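Local coordinates for protein glycerol Dehydrogenase (Unidentified, PDB 5XN8) that probably catalyses the NAD-dependent oxidation of glycerol to dihydroxyacetone, letting microorganisms use glycerol as a carbon source when oxygen is absent, at residues V71-L76 against K101-Y106; A185-M190 against I336-F341; T116-D121 against A155-A160; T261-C266 against M312-G317. One frame throughout, in Å; residues are numbered along the deposited sequence.

In the fold
Starting from the N terminus, contact 1 closes first: it packs helix 70-83 against helix 94-107, two connections of the parallel sheet in the nucleotide-binding domain. Contact 3 follows in series and sets the loop after strand 111-115 against helix 154-158, at the junction with the helical domain, where the chain passes on into helix 162-185. Contact 2 then spans the longest interval, bringing the end of helix 162-185 up to the loop before helix 345-363. Nested inside that loop is contact 4, which joins two turns flanking helices 271-285 and 290-303. None of the four cross along the chain or touch in space; contacts 2 and 3 lie on opposite sides of the chain's centre.

Contact 1: V71-L76 against K101-Y106; sequences VEIRRL and KAIGYY
I73 reaches from helix 70-83 onto A102 and I103 of helix 94-107, a helix-helix packing within the parallel α/β nucleotide-binding domain. Both helices are sheet connections, one leading from strand 58-63 to strand 87-92 and the other from there to strand 111-115. Their local axes come within 9.8 Å and cross at -59°.

From CB outward, I73 points at the facing helix but stays back from direct contact at CB itself, and the branches do the touching. CG1, anti to the carbonyl carbon, heads toward A102 and carries CD1 to 3.6 Å from A102 CB. CG2 diverges from CG1 but still faces the same helix, more loosely, with I103 CG1 and Y106 CD2 as its neighbours. One turn on, L76 CB meets I103 CD1 at 4.0 Å, so the I103 tip lies against the stem of L76. I103 also touches I77 and L80 of the same helix 70-83.

At the outer margin R74 starts out away from the partner, but its chain bends at chi2 (27°) and swings the guanidinium back over Y106. This is a cation-pi contact: R74 CZ sits 4.6 Å from the centroid of the Y106 ring, over its face, with the two planes tilted 46° to each other. The opposite face of that ring is covered at its centre by Y105 CD2, 3.6 Å above the ring plane.

Contact 2: A185-M190 against I336-F341; sequences ARATSM and IHNMPF
The methyl group of A185 presses straight onto the backbone of the facing loop. A185 CB lies 3.0 Å from N338 O, a close approach whose exact length the resolution leaves uncertain. The same methyl is 3.7 Å from P340 CA. The pyrrolidine of P340 comes alongside, its CB 3.9 Å from A185 CB. Two residues on, A187 repeats the pattern with a side chain: its CB meets N338 CB at 3.7 Å and N338 OD1 at the same 3.7 Å, so the methyl lies against the stem and the carbonyl branch of the asparagine together.

What holds these groups in place comes next. R186 has positive phi (59°) and ends helix 162-185 in a Schellman motif, and this turn brings the methyls of A185 and A187 to the same side while sending the R186 side chain away. Facing them, a 3-10 turn is closed by M339 N to I336 O at 3.1 Å. The amide of N338 is steered by its other end: ND2 donates to L250 O, a bond that helps fix the side chain while OD1 stays by A187. Around the outside, R186 packs on P340 of the second subunit, and F341 on R186 of that subunit, so the edge of the contact belongs to a subunit interface.

Within the helical domain the contact joins the C-terminal end of helix 162-185, where C182 touches both A187 and N338, to the loop ahead of helix 345-363, while I336 and M339 face inward onto A252 of helix 252-260, the helix that carries the zinc ligand H254.

Contact 3: T116-D121 against A155-A160; sequences TIASTD and AIIAKA
I117 and I157 bring their CA atoms within 5.0 Å, as the loop that leaves strand 111-115 runs past the short helix 154-158. The backbone is itself part of the contact: I157 CA reaches T116 O at 3.5 Å in a CA-H...O contact with an angle of 154° at the hydrogen.

I157 then spreads its two branches over the loop. CG1 lies 3.6 Å from the same T116 O, while CG2, anti to the backbone N, points the other way and meets A118 CB at 3.7 Å. Before it in the helix, I156 offers CG2 to T116 CB at 4.0 Å. The chi1 of T116 (58°) sets its CG2 beside the backbone N, where it also nears I156 CG2. Beyond the helix, A160 CB comes up under I117 CG1 at 3.8 Å, although the I117 side chain sets off away from this partner.

T116 and S119 probably bind NAD(+) and D121 glycerol, as in a close relative; D121 N is hydrogen-bonded to OD2 of the zinc ligand D171. Helix 38-54 adds V40 against T116 and A44 against I156.

Contact between the two segments is thus made by branched and methyl carbons plus a weak C-H donor to one carbonyl. It therefore rests on the fit of apolar surfaces, in a loop that probably also meets the cofactor.

Contact 4: T261-C266 against M312-G317; sequences TILEEC and MGVKEG
E265 and V314 lead this contact between two interhelical turns of the C-terminal helical domain, a domain shared by the iron-containing alcohol dehydrogenase family. One partner is the 3-10 turn 264-266; the other is the loop running up to the N-cap of helix 318-329.

The two side chains cross obliquely, CG of E265 lying 4.1 Å from CG2 of V314. E265 gets there with CG set between its own N and carbonyl carbon (chi1 45°), and a further bend at chi2 turns the carboxylate off the V314 methyl, where OE2 forms a salt bridge with K321 of helix 318-329. K321 NZ also bonds E316 O, so one lysine ties the acid of one turn to the backbone of the other. Closer to the backbone, E265 CB rests 3.3 Å from G313 O. G313 has positive phi (85°) and no CB to run into E265 O, and the two segments approach here to 5.4 Å between the CA atoms of E265 and G313.

V314 CG2 is the meeting point. It is held anti to the V314 carbonyl carbon and faces three groups: the E265 stem, L263 CD1 at 4.2 Å, and the sulfur of C266. From another direction M312 brings its CE more loosely against C266 SG, and F260 of helix 252-260 touches both residues. V314 CG2 and the M312 carbonyl approach the C266 thiol from one side, SG lying 3.8 Å from V314 CG2 and 3.6 Å from M312 O.

Contact 1: V71-L76 against K101-Y106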
loop_
_atom_site.group_PDB
_atom_site.type_symbol
_atom_site.label_atom_id
_atom_site.label_comp_id
_atom_site.label_asym_id
_atom_site.label_seq_id
_atom_site.Cartn_x
_atom_site.Cartn_y
_atom_site.Cartn_z
ATOM N N VAL A 71 -41.481 -41.790 17.260
ATOM C CA VAL A 71 -41.614 -43.077 17.957
ATOM C C VAL A 71 -40.443 -43.300 18.918
ATOM O O VAL A 71 -40.651 -43.702 20.066
ATOM C CB VAL A 71 -41.708 -44.268 16.962
ATOM C CG1 VAL A 71 -41.621 -45.618 17.683
ATOM C CG2 VAL A 71 -42.994 -44.181 16.144
ATOM N N GLU A 72 -39.224 -43.042 18.442
ATOM C CA GLU A 72 -38.023 -43.238 19.248
ATOM C C GLU A 72 -37.981 -42.273 20.434
ATOM O O GLU A 72 -37.632 -42.677 21.540
ATOM C CB GLU A 72 -36.763 -43.086 18.376
ATOM C CG GLU A 72 -35.434 -43.408 19.065
ATOM C CD GLU A 72 -35.297 -44.857 19.514
ATOM O OE1 GLU A 72 -36.070 -45.728 19.065
ATOM O OE2 GLU A 72 -34.389 -45.136 20.322
ATOM N N ILE A 73 -38.349 -41.013 20.199
ATOM C CA ILE A 73 -38.448 -39.991 21.262
ATOM C C ILE A 73 -39.390 -40.458 22.370
ATOM O O ILE A 73 -39.009 -40.451 23.543
ATOM C CB ILE A 73 -38.923 -38.617 20.698
ATOM C CG1 ILE A 73 -37.836 -37.988 19.814
ATOM C CG2 ILE A 73 -39.305 -37.635 21.802
ATOM C CD1 ILE A 73 -38.394 -37.013 18.804
ATOM N N ARG A 74 -40.601 -40.880 21.983
ATOM C CA ARG A 74 -41.619 -41.326 22.943
ATOM C C ARG A 74 -41.214 -42.597 23.695
ATOM O O ARG A 74 -41.586 -42.754 24.858
ATOM C CB ARG A 74 -42.985 -41.528 22.254
ATOM C CG ARG A 74 -43.784 -40.263 21.912
ATOM C CD ARG A 74 -43.003 -38.997 21.675
ATOM N NE ARG A 74 -43.913 -37.867 21.441
ATOM C CZ ARG A 74 -43.689 -36.834 20.630
ATOM N NH1 ARG A 74 -42.568 -36.728 19.914
ATOM N NH2 ARG A 74 -44.623 -35.887 20.522
ATOM N N ARG A 75 -40.462 -43.484 23.039
ATOM C CA ARG A 75 -39.950 -44.697 23.690
ATOM C C ARG A 75 -38.948 -44.353 24.796
ATOM O O ARG A 75 -39.017 -44.906 25.890
ATOM C CB ARG A 75 -39.304 -45.640 22.659
ATOM C CG ARG A 75 -38.990 -47.047 23.174
ATOM C CD ARG A 75 -38.186 -47.859 22.161
ATOM N NE ARG A 75 -36.832 -47.326 21.965
ATOM C CZ ARG A 75 -35.791 -47.500 22.788
ATOM N NH1 ARG A 75 -35.897 -48.229 23.901
ATOM N NH2 ARG A 75 -34.613 -46.953 22.484
ATOM N N LEU A 76 -38.028 -43.436 24.499
ATOM C CA LEU A 76 -36.981 -43.022 25.449
ATOM C C LEU A 76 -37.524 -42.138 26.576
ATOM O O LEU A 76 -37.064 -42.245 27.717
ATOM C CB LEU A 76 -35.842 -42.299 24.725
ATOM C CG LEU A 76 -34.897 -43.159 23.875
ATOM C CD1 LEU A 76 -34.034 -42.278 22.992
ATOM C CD2 LEU A 76 -34.049 -44.097 24.727
ATOM N N LYS A 101 -32.386 -33.346 22.356
ATOM C CA LYS A 101 -33.013 -32.011 22.396
ATOM C C LYS A 101 -34.524 -32.093 22.509
ATOM O O LYS A 101 -35.136 -31.350 23.286
ATOM C CB LYS A 101 -32.668 -31.190 21.140
ATOM C CG LYS A 101 -31.225 -30.721 21.043
ATOM C CD LYS A 101 -31.002 -29.976 19.735
ATOM C CE LYS A 101 -29.528 -29.771 19.402
ATOM N NZ LYS A 101 -29.335 -29.490 17.952
ATOM N N ALA A 102 -35.115 -32.984 21.725
ATOM C CA ALA A 102 -36.566 -33.212 21.737
ATOM C C ALA A 102 -37.042 -33.698 23.096
ATOM O O ALA A 102 -38.021 -33.174 23.628
ATOM C CB ALA A 102 -36.962 -34.215 20.649
ATOM N N ILE A 103 -36.333 -34.682 23.655
ATOM C CA ILE A 103 -36.641 -35.215 24.991
ATOM C C ILE A 103 -36.595 -34.100 26.040
ATOM O O ILE A 103 -37.488 -34.007 26.885
ATOM C CB ILE A 103 -35.676 -36.358 25.392
ATOM C CG1 ILE A 103 -35.887 -37.591 24.501
ATOM C CG2 ILE A 103 -35.872 -36.777 26.849
ATOM C CD1 ILE A 103 -34.677 -38.495 24.414
ATOM N N GLY A 104 -35.559 -33.263 25.980
ATOM C CA GLY A 104 -35.411 -32.129 26.897
ATOM C C GLY A 104 -36.522 -31.110 26.759
ATOM O O GLY A 104 -37.035 -30.601 27.766
ATOM N N TYR A 105 -36.905 -30.830 25.515
ATOM C CA TYR A 105 -38.014 -29.926 25.226
ATOM C C TYR A 105 -39.343 -30.431 25.792
ATOM O O TYR A 105 -39.981 -29.736 26.588
ATOM C CB TYR A 105 -38.156 -29.681 23.712
ATOM C CG TYR A 105 -39.432 -28.947 23.380
ATOM C CD1 TYR A 105 -39.643 -27.644 23.835
ATOM C CD2 TYR A 105 -40.453 -29.564 22.661
ATOM C CE1 TYR A 105 -40.832 -26.975 23.569
ATOM C CE2 TYR A 105 -41.646 -28.909 22.394
ATOM C CZ TYR A 105 -41.825 -27.614 22.846
ATOM O OH TYR A 105 -43.003 -26.954 22.584
ATOM N N TYR A 106 -39.754 -31.631 25.391
ATOM C CA TYR A 106 -41.057 -32.173 25.809
ATOM C C TYR A 106 -41.169 -32.437 27.320
ATOM O O TYR A 106 -42.264 -32.354 27.875
ATOM C CB TYR A 106 -41.421 -33.430 25.005
ATOM C CG TYR A 106 -41.715 -33.144 23.544
ATOM C CD1 TYR A 106 -42.813 -32.366 23.174
ATOM C CD2 TYR A 106 -40.901 -33.653 22.528
ATOM C CE1 TYR A 106 -43.081 -32.090 21.837
ATOM C CE2 TYR A 106 -41.154 -33.376 21.195
ATOM C CZ TYR A 106 -42.246 -32.598 20.847
ATOM O OH TYR A 106 -42.510 -32.338 19.517
#

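Contact 2: A185-M190 against I336-F341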
loop_
_atom_site.group_PDB
_atom_site.type_symbol
_atom_site.label_atom_id
_atom_site.label_comp_id
_atom_site.label_asym_id
_atom_site.label_seq_id
_atom_site.Cartn_x
_atom_site.Cartn_y
_atom_site.Cartn_z
ATOM N N ALA A 185 -30.236 -8.554 2.534
ATOM C CA ALA A 185 -31.665 -8.664 2.224
ATOM C C ALA A 185 -32.599 -8.154 3.305
ATOM O O ALA A 185 -33.785 -7.970 3.039
ATOM C CB ALA A 185 -32.017 -10.097 1.924
ATOM N N ARG A 186 -32.079 -7.955 4.515
ATOM C CA ARG A 186 -32.877 -7.662 5.704
ATOM C C ARG A 186 -33.865 -8.802 5.958
ATOM O O ARG A 186 -35.037 -8.579 6.256
ATOM C CB ARG A 186 -33.575 -6.286 5.600
ATOM C CG ARG A 186 -32.698 -5.142 5.091
ATOM C CD ARG A 186 -31.968 -4.399 6.188
ATOM N NE ARG A 186 -31.174 -5.307 7.008
ATOM C CZ ARG A 186 -30.901 -5.171 8.310
ATOM N NH1 ARG A 186 -31.337 -4.144 9.035
ATOM N NH2 ARG A 186 -30.158 -6.107 8.916
ATOM N N ALA A 187 -33.360 -10.027 5.841
ATOM C CA ALA A 187 -34.167 -11.236 5.983
ATOM C C ALA A 187 -34.144 -11.733 7.423
ATOM O O ALA A 187 -33.110 -11.686 8.076
ATOM C CB ALA A 187 -33.652 -12.310 5.052
ATOM N N THR A 188 -35.283 -12.205 7.899
ATOM C CA THR A 188 -35.441 -12.701 9.259
ATOM C C THR A 188 -34.719 -14.044 9.437
ATOM O O THR A 188 -34.757 -14.905 8.539
ATOM C CB THR A 188 -36.942 -12.926 9.575
ATOM O OG1 THR A 188 -37.700 -11.765 9.233
ATOM C CG2 THR A 188 -37.150 -13.302 11.039
ATOM N N SER A 189 -34.079 -14.219 10.597
ATOM C CA SER A 189 -33.434 -15.480 10.966
ATOM C C SER A 189 -34.323 -16.312 11.885
ATOM O O SER A 189 -35.383 -15.861 12.318
ATOM C CB SER A 189 -32.094 -15.198 11.652
ATOM O OG SER A 189 -32.278 -14.596 12.919
ATOM N N MET A 190 -33.870 -17.530 12.183
ATOM C CA MET A 190 -34.562 -18.438 13.115
ATOM C C MET A 190 -34.653 -17.888 14.529
ATOM O O MET A 190 -35.586 -18.221 15.259
ATOM C CB MET A 190 -33.864 -19.788 13.175
ATOM C CG MET A 190 -33.998 -20.617 11.904
ATOM S SD MET A 190 -32.864 -22.016 11.922
ATOM C CE MET A 190 -33.484 -22.881 13.379
ATOM N N ILE A 336 -33.880 -19.683 -0.024
ATOM C CA ILE A 336 -33.354 -18.914 -1.162
ATOM C C ILE A 336 -34.057 -17.567 -1.379
ATOM O O ILE A 336 -33.481 -16.650 -1.969
ATOM C CB ILE A 336 -33.395 -19.729 -2.477
ATOM C CG1 ILE A 336 -32.422 -19.134 -3.492
ATOM C CG2 ILE A 336 -34.813 -19.834 -3.030
ATOM C CD1 ILE A 336 -32.020 -20.096 -4.578
ATOM N N HIS A 337 -35.291 -17.443 -0.894
ATOM C CA HIS A 337 -36.025 -16.176 -0.950
ATOM C C HIS A 337 -35.507 -15.123 0.041
ATOM O O HIS A 337 -35.952 -13.973 0.009
ATOM C CB HIS A 337 -37.523 -16.421 -0.758
ATOM C CG HIS A 337 -38.082 -17.409 -1.728
ATOM N ND1 HIS A 337 -38.646 -18.603 -1.332
ATOM C CD2 HIS A 337 -38.097 -17.413 -3.083
ATOM C CE1 HIS A 337 -39.021 -19.281 -2.401
ATOM N NE2 HIS A 337 -38.694 -18.584 -3.476
ATOM N N ASN A 338 -34.571 -15.515 0.904
ATOM C CA ASN A 338 -33.788 -14.580 1.710
ATOM C C ASN A 338 -32.651 -13.880 0.942
ATOM O O ASN A 338 -31.984 -13.036 1.524
ATOM C CB ASN A 338 -33.190 -15.291 2.942
ATOM C CG ASN A 338 -34.250 -15.850 3.881
ATOM O OD1 ASN A 338 -35.386 -15.379 3.917
ATOM N ND2 ASN A 338 -33.867 -16.844 4.673
ATOM N N MET A 339 -32.420 -14.211 -0.330
ATOM C CA MET A 339 -31.423 -13.482 -1.137
ATOM C C MET A 339 -31.883 -12.048 -1.388
ATOM O O MET A 339 -33.086 -11.795 -1.496
ATOM C CB MET A 339 -31.144 -14.171 -2.490
ATOM C CG MET A 339 -30.499 -15.539 -2.408
ATOM S SD MET A 339 -28.881 -15.650 -1.625
ATOM C CE MET A 339 -27.802 -14.917 -2.861
ATOM N N PRO A 340 -30.931 -11.105 -1.524
ATOM C CA PRO A 340 -31.312 -9.700 -1.722
ATOM C C PRO A 340 -31.726 -9.331 -3.155
ATOM O O PRO A 340 -31.680 -8.157 -3.517
ATOM C CB PRO A 340 -30.042 -8.948 -1.294
ATOM C CG PRO A 340 -28.932 -9.876 -1.636
ATOM C CD PRO A 340 -29.466 -11.259 -1.403
ATOM N N PHE A 341 -32.124 -10.314 -3.967
ATOM C CA PHE A 341 -32.613 -10.061 -5.323
ATOM C C PHE A 341 -33.599 -11.168 -5.707
ATOM O O PHE A 341 -33.732 -12.166 -4.988
ATOM C CB PHE A 341 -31.445 -9.993 -6.317
ATOM C CG PHE A 341 -30.449 -11.108 -6.154
ATOM C CD1 PHE A 341 -29.364 -10.966 -5.294
ATOM C CD2 PHE A 341 -30.604 -12.303 -6.844
ATOM C CE1 PHE A 341 -28.457 -12.001 -5.124
ATOM C CE2 PHE A 341 -29.706 -13.334 -6.683
ATOM C CZ PHE A 341 -28.627 -13.189 -5.829
#

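Contact 3: T116-D121 against A155-A160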
loop_
_atom_site.group_PDB
_atom_site.type_symbol
_atom_site.label_atom_id
_atom_site.label_comp_id
_atom_site.label_asym_id
_atom_site.label_seq_id
_atom_site.Cartn_x
_atom_site.Cartn_y
_atom_site.Cartn_z
ATOM N N THR A 116 -19.342 -36.355 19.076
ATOM C CA THR A 116 -18.101 -37.100 18.896
ATOM C C THR A 116 -17.472 -36.869 17.503
ATOM O O THR A 116 -16.372 -37.356 17.229
ATOM C CB THR A 116 -18.357 -38.604 19.095
ATOM O OG1 THR A 116 -19.364 -39.043 18.173
ATOM C CG2 THR A 116 -18.827 -38.871 20.515
ATOM N N ILE A 117 -18.178 -36.132 16.636
ATOM C CA ILE A 117 -17.707 -35.769 15.294
ATOM C C ILE A 117 -18.045 -34.297 15.044
ATOM O O ILE A 117 -19.052 -33.812 15.548
ATOM C CB ILE A 117 -18.373 -36.689 14.234
ATOM C CG1 ILE A 117 -17.841 -38.127 14.351
ATOM C CG2 ILE A 117 -18.131 -36.173 12.832
ATOM C CD1 ILE A 117 -18.692 -39.183 13.667
ATOM N N ALA A 118 -17.211 -33.595 14.272
ATOM C CA ALA A 118 -17.392 -32.150 13.991
ATOM C C ALA A 118 -17.776 -31.913 12.534
ATOM O O ALA A 118 -17.061 -31.237 11.790
ATOM C CB ALA A 118 -16.119 -31.385 14.330
ATOM N N SER A 119 -18.911 -32.478 12.135
ATOM C CA SER A 119 -19.311 -32.550 10.716
ATOM C C SER A 119 -20.493 -31.667 10.307
ATOM O O SER A 119 -20.792 -31.562 9.119
ATOM C CB SER A 119 -19.625 -34.001 10.359
ATOM O OG SER A 119 -20.668 -34.502 11.176
ATOM N N THR A 120 -21.168 -31.062 11.286
ATOM C CA THR A 120 -22.277 -30.143 11.056
ATOM C C THR A 120 -22.241 -29.041 12.106
ATOM O O THR A 120 -21.491 -29.133 13.085
ATOM C CB THR A 120 -23.654 -30.852 11.110
ATOM O OG1 THR A 120 -24.685 -29.900 10.836
ATOM C CG2 THR A 120 -23.890 -31.570 12.461
ATOM N N ASP A 121 -23.051 -28.003 11.888
ATOM C CA ASP A 121 -23.214 -26.895 12.838
ATOM C C ASP A 121 -24.555 -26.972 13.590
ATOM O O ASP A 121 -24.957 -26.015 14.263
ATOM C CB ASP A 121 -23.018 -25.539 12.132
ATOM C CG ASP A 121 -23.999 -25.297 10.986
ATOM O OD1 ASP A 121 -24.829 -26.186 10.685
ATOM O OD2 ASP A 121 -23.916 -24.191 10.383
ATOM N N ALA A 155 -10.070 -34.602 21.535
ATOM C CA ALA A 155 -9.298 -35.853 21.471
ATOM C C ALA A 155 -10.109 -36.963 20.810
ATOM O O ALA A 155 -9.564 -37.780 20.061
ATOM C CB ALA A 155 -8.843 -36.278 22.867
ATOM N N ILE A 156 -11.410 -36.983 21.085
ATOM C CA ILE A 156 -12.339 -37.942 20.457
ATOM C C ILE A 156 -12.645 -37.533 19.012
ATOM O O ILE A 156 -12.639 -38.368 18.117
ATOM C CB ILE A 156 -13.651 -38.074 21.267
ATOM C CG1 ILE A 156 -13.352 -38.613 22.666
ATOM C CG2 ILE A 156 -14.665 -38.968 20.551
ATOM C CD1 ILE A 156 -14.506 -38.516 23.635
ATOM N N ILE A 157 -12.911 -36.246 18.798
ATOM C CA ILE A 157 -13.234 -35.728 17.460
ATOM C C ILE A 157 -12.068 -35.900 16.476
ATOM O O ILE A 157 -12.284 -36.268 15.326
ATOM C CB ILE A 157 -13.707 -34.258 17.525
ATOM C CG1 ILE A 157 -15.067 -34.176 18.236
ATOM C CG2 ILE A 157 -13.824 -33.646 16.130
ATOM C CD1 ILE A 157 -15.368 -32.821 18.849
ATOM N N ALA A 158 -10.846 -35.648 16.939
ATOM C CA ALA A 158 -9.629 -35.852 16.130
ATOM C C ALA A 158 -9.503 -37.262 15.545
ATOM O O ALA A 158 -9.025 -37.426 14.426
ATOM C CB ALA A 158 -8.395 -35.520 16.949
ATOM N N LYS A 159 -9.929 -38.273 16.300
ATOM C CA LYS A 159 -9.829 -39.680 15.870
ATOM C C LYS A 159 -10.929 -40.149 14.906
ATOM O O LYS A 159 -10.826 -41.245 14.353
ATOM C CB LYS A 159 -9.766 -40.597 17.094
ATOM C CG LYS A 159 -8.509 -40.394 17.925
ATOM C CD LYS A 159 -8.454 -41.390 19.085
ATOM C CE LYS A 159 -7.224 -41.183 19.958
ATOM N NZ LYS A 159 -5.958 -41.365 19.192
ATOM N N ALA A 160 -11.970 -39.340 14.706
ATOM C CA ALA A 160 -13.012 -39.617 13.709
ATOM C C ALA A 160 -12.458 -39.547 12.277
ATOM O O ALA A 160 -11.478 -38.832 12.033
ATOM C CB ALA A 160 -14.156 -38.623 13.855
#

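Contact 4: T261-C266 against M312-G317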
loop_
_atom_site.group_PDB
_atom_site.type_symbol
_atom_site.label_atom_id
_atom_site.label_comp_id
_atom_site.label_asym_id
_atom_site.label_seq_id
_atom_site.Cartn_x
_atom_site.Cartn_y
_atom_site.Cartn_z
ATOM N N THR A 261 -31.447 -33.217 -2.684
ATOM C CA THR A 261 -31.889 -34.455 -2.027
ATOM C C THR A 261 -32.910 -35.255 -2.840
ATOM O O THR A 261 -33.150 -36.420 -2.527
ATOM C CB THR A 261 -32.439 -34.200 -0.607
ATOM O OG1 THR A 261 -33.530 -33.273 -0.667
ATOM C CG2 THR A 261 -31.340 -33.650 0.310
ATOM N N ILE A 262 -33.485 -34.649 -3.885
ATOM C CA ILE A 262 -34.412 -35.353 -4.808
ATOM C C ILE A 262 -33.689 -36.337 -5.741
ATOM O O ILE A 262 -34.324 -37.225 -6.307
ATOM C CB ILE A 262 -35.272 -34.343 -5.640
ATOM C CG1 ILE A 262 -36.415 -33.741 -4.778
ATOM C CG2 ILE A 262 -35.873 -34.930 -6.918
ATOM C CD1 ILE A 262 -35.943 -32.852 -3.652
ATOM N N LEU A 263 -32.379 -36.169 -5.915
ATOM C CA LEU A 263 -31.568 -37.062 -6.746
ATOM C C LEU A 263 -30.906 -38.123 -5.873
ATOM O O LEU A 263 -30.158 -37.793 -4.950
ATOM C CB LEU A 263 -30.508 -36.252 -7.496
ATOM C CG LEU A 263 -31.039 -35.062 -8.306
ATOM C CD1 LEU A 263 -29.893 -34.355 -8.995
ATOM C CD2 LEU A 263 -32.085 -35.484 -9.335
ATOM N N GLU A 264 -31.190 -39.390 -6.166
ATOM C CA GLU A 264 -30.698 -40.518 -5.359
ATOM C C GLU A 264 -29.175 -40.715 -5.467
ATOM O O GLU A 264 -28.540 -41.205 -4.530
ATOM C CB GLU A 264 -31.446 -41.806 -5.702
ATOM C CG GLU A 264 -31.249 -42.291 -7.139
ATOM C CD GLU A 264 -31.825 -43.677 -7.395
ATOM O OE1 GLU A 264 -31.719 -44.576 -6.518
ATOM O OE2 GLU A 264 -32.376 -43.893 -8.511
ATOM N N GLU A 265 -28.605 -40.343 -6.609
ATOM C CA GLU A 265 -27.139 -40.311 -6.804
ATOM C C GLU A 265 -26.359 -39.455 -5.795
ATOM O O GLU A 265 -25.183 -39.718 -5.559
ATOM C CB GLU A 265 -26.760 -39.870 -8.230
ATOM C CG GLU A 265 -27.518 -38.652 -8.789
ATOM C CD GLU A 265 -28.582 -39.013 -9.786
ATOM O OE1 GLU A 265 -29.674 -39.470 -9.353
ATOM O OE2 GLU A 265 -28.314 -38.813 -10.992
ATOM N N CYS A 266 -27.003 -38.435 -5.228
ATOM C CA CYS A 266 -26.399 -37.593 -4.186
ATOM C C CYS A 266 -26.545 -38.119 -2.749
ATOM O O CYS A 266 -25.986 -37.522 -1.831
ATOM C CB CYS A 266 -26.992 -36.180 -4.246
ATOM S SG CYS A 266 -26.734 -35.348 -5.819
ATOM N N MET A 312 -20.268 -35.020 -7.227
ATOM C CA MET A 312 -21.479 -35.318 -6.456
ATOM C C MET A 312 -22.318 -36.484 -7.007
ATOM O O MET A 312 -23.435 -36.707 -6.539
ATOM C CB MET A 312 -22.353 -34.070 -6.421
ATOM C CG MET A 312 -21.689 -32.871 -5.783
ATOM S SD MET A 312 -22.791 -31.476 -5.817
ATOM C CE MET A 312 -24.101 -31.988 -4.719
ATOM N N GLY A 313 -21.795 -37.210 -7.994
ATOM C CA GLY A 313 -22.471 -38.377 -8.565
ATOM C C GLY A 313 -23.486 -38.116 -9.661
ATOM O O GLY A 313 -24.139 -39.060 -10.108
ATOM N N VAL A 314 -23.621 -36.861 -10.106
ATOM C CA VAL A 314 -24.549 -36.511 -11.199
ATOM C C VAL A 314 -23.763 -36.477 -12.512
ATOM O O VAL A 314 -23.031 -35.539 -12.785
ATOM C CB VAL A 314 -25.274 -35.170 -10.961
ATOM C CG1 VAL A 314 -26.444 -35.025 -11.932
ATOM C CG2 VAL A 314 -25.763 -35.058 -9.522
ATOM N N LYS A 315 -23.908 -37.534 -13.308
ATOM C CA LYS A 315 -23.103 -37.734 -14.527
ATOM C C LYS A 315 -23.927 -37.739 -15.818
ATOM O O LYS A 315 -23.408 -37.386 -16.877
ATOM C CB LYS A 315 -22.308 -39.034 -14.416
ATOM C CG LYS A 315 -21.503 -39.200 -13.129
ATOM C CD LYS A 315 -20.131 -38.542 -13.133
ATOM C CE LYS A 315 -19.399 -38.857 -11.823
ATOM N NZ LYS A 315 -18.966 -40.281 -11.695
ATOM N N GLU A 316 -25.206 -38.108 -15.731
ATOM C CA GLU A 316 -26.099 -38.214 -16.883
ATOM C C GLU A 316 -27.389 -37.444 -16.649
ATOM O O GLU A 316 -27.762 -37.193 -15.502
ATOM C CB GLU A 316 -26.438 -39.684 -17.136
ATOM C CG GLU A 316 -25.214 -40.594 -17.175
ATOM C CD GLU A 316 -25.450 -41.937 -17.825
ATOM O OE1 GLU A 316 -26.617 -42.334 -17.972
ATOM O OE2 GLU A 316 -24.442 -42.575 -18.193
ATOM N N GLY A 317 -28.069 -37.104 -17.745
ATOM C CA GLY A 317 -29.350 -36.395 -17.713
ATOM C C GLY A 317 -29.316 -35.074 -16.971
ATOM O O GLY A 317 -30.286 -34.715 -16.309
#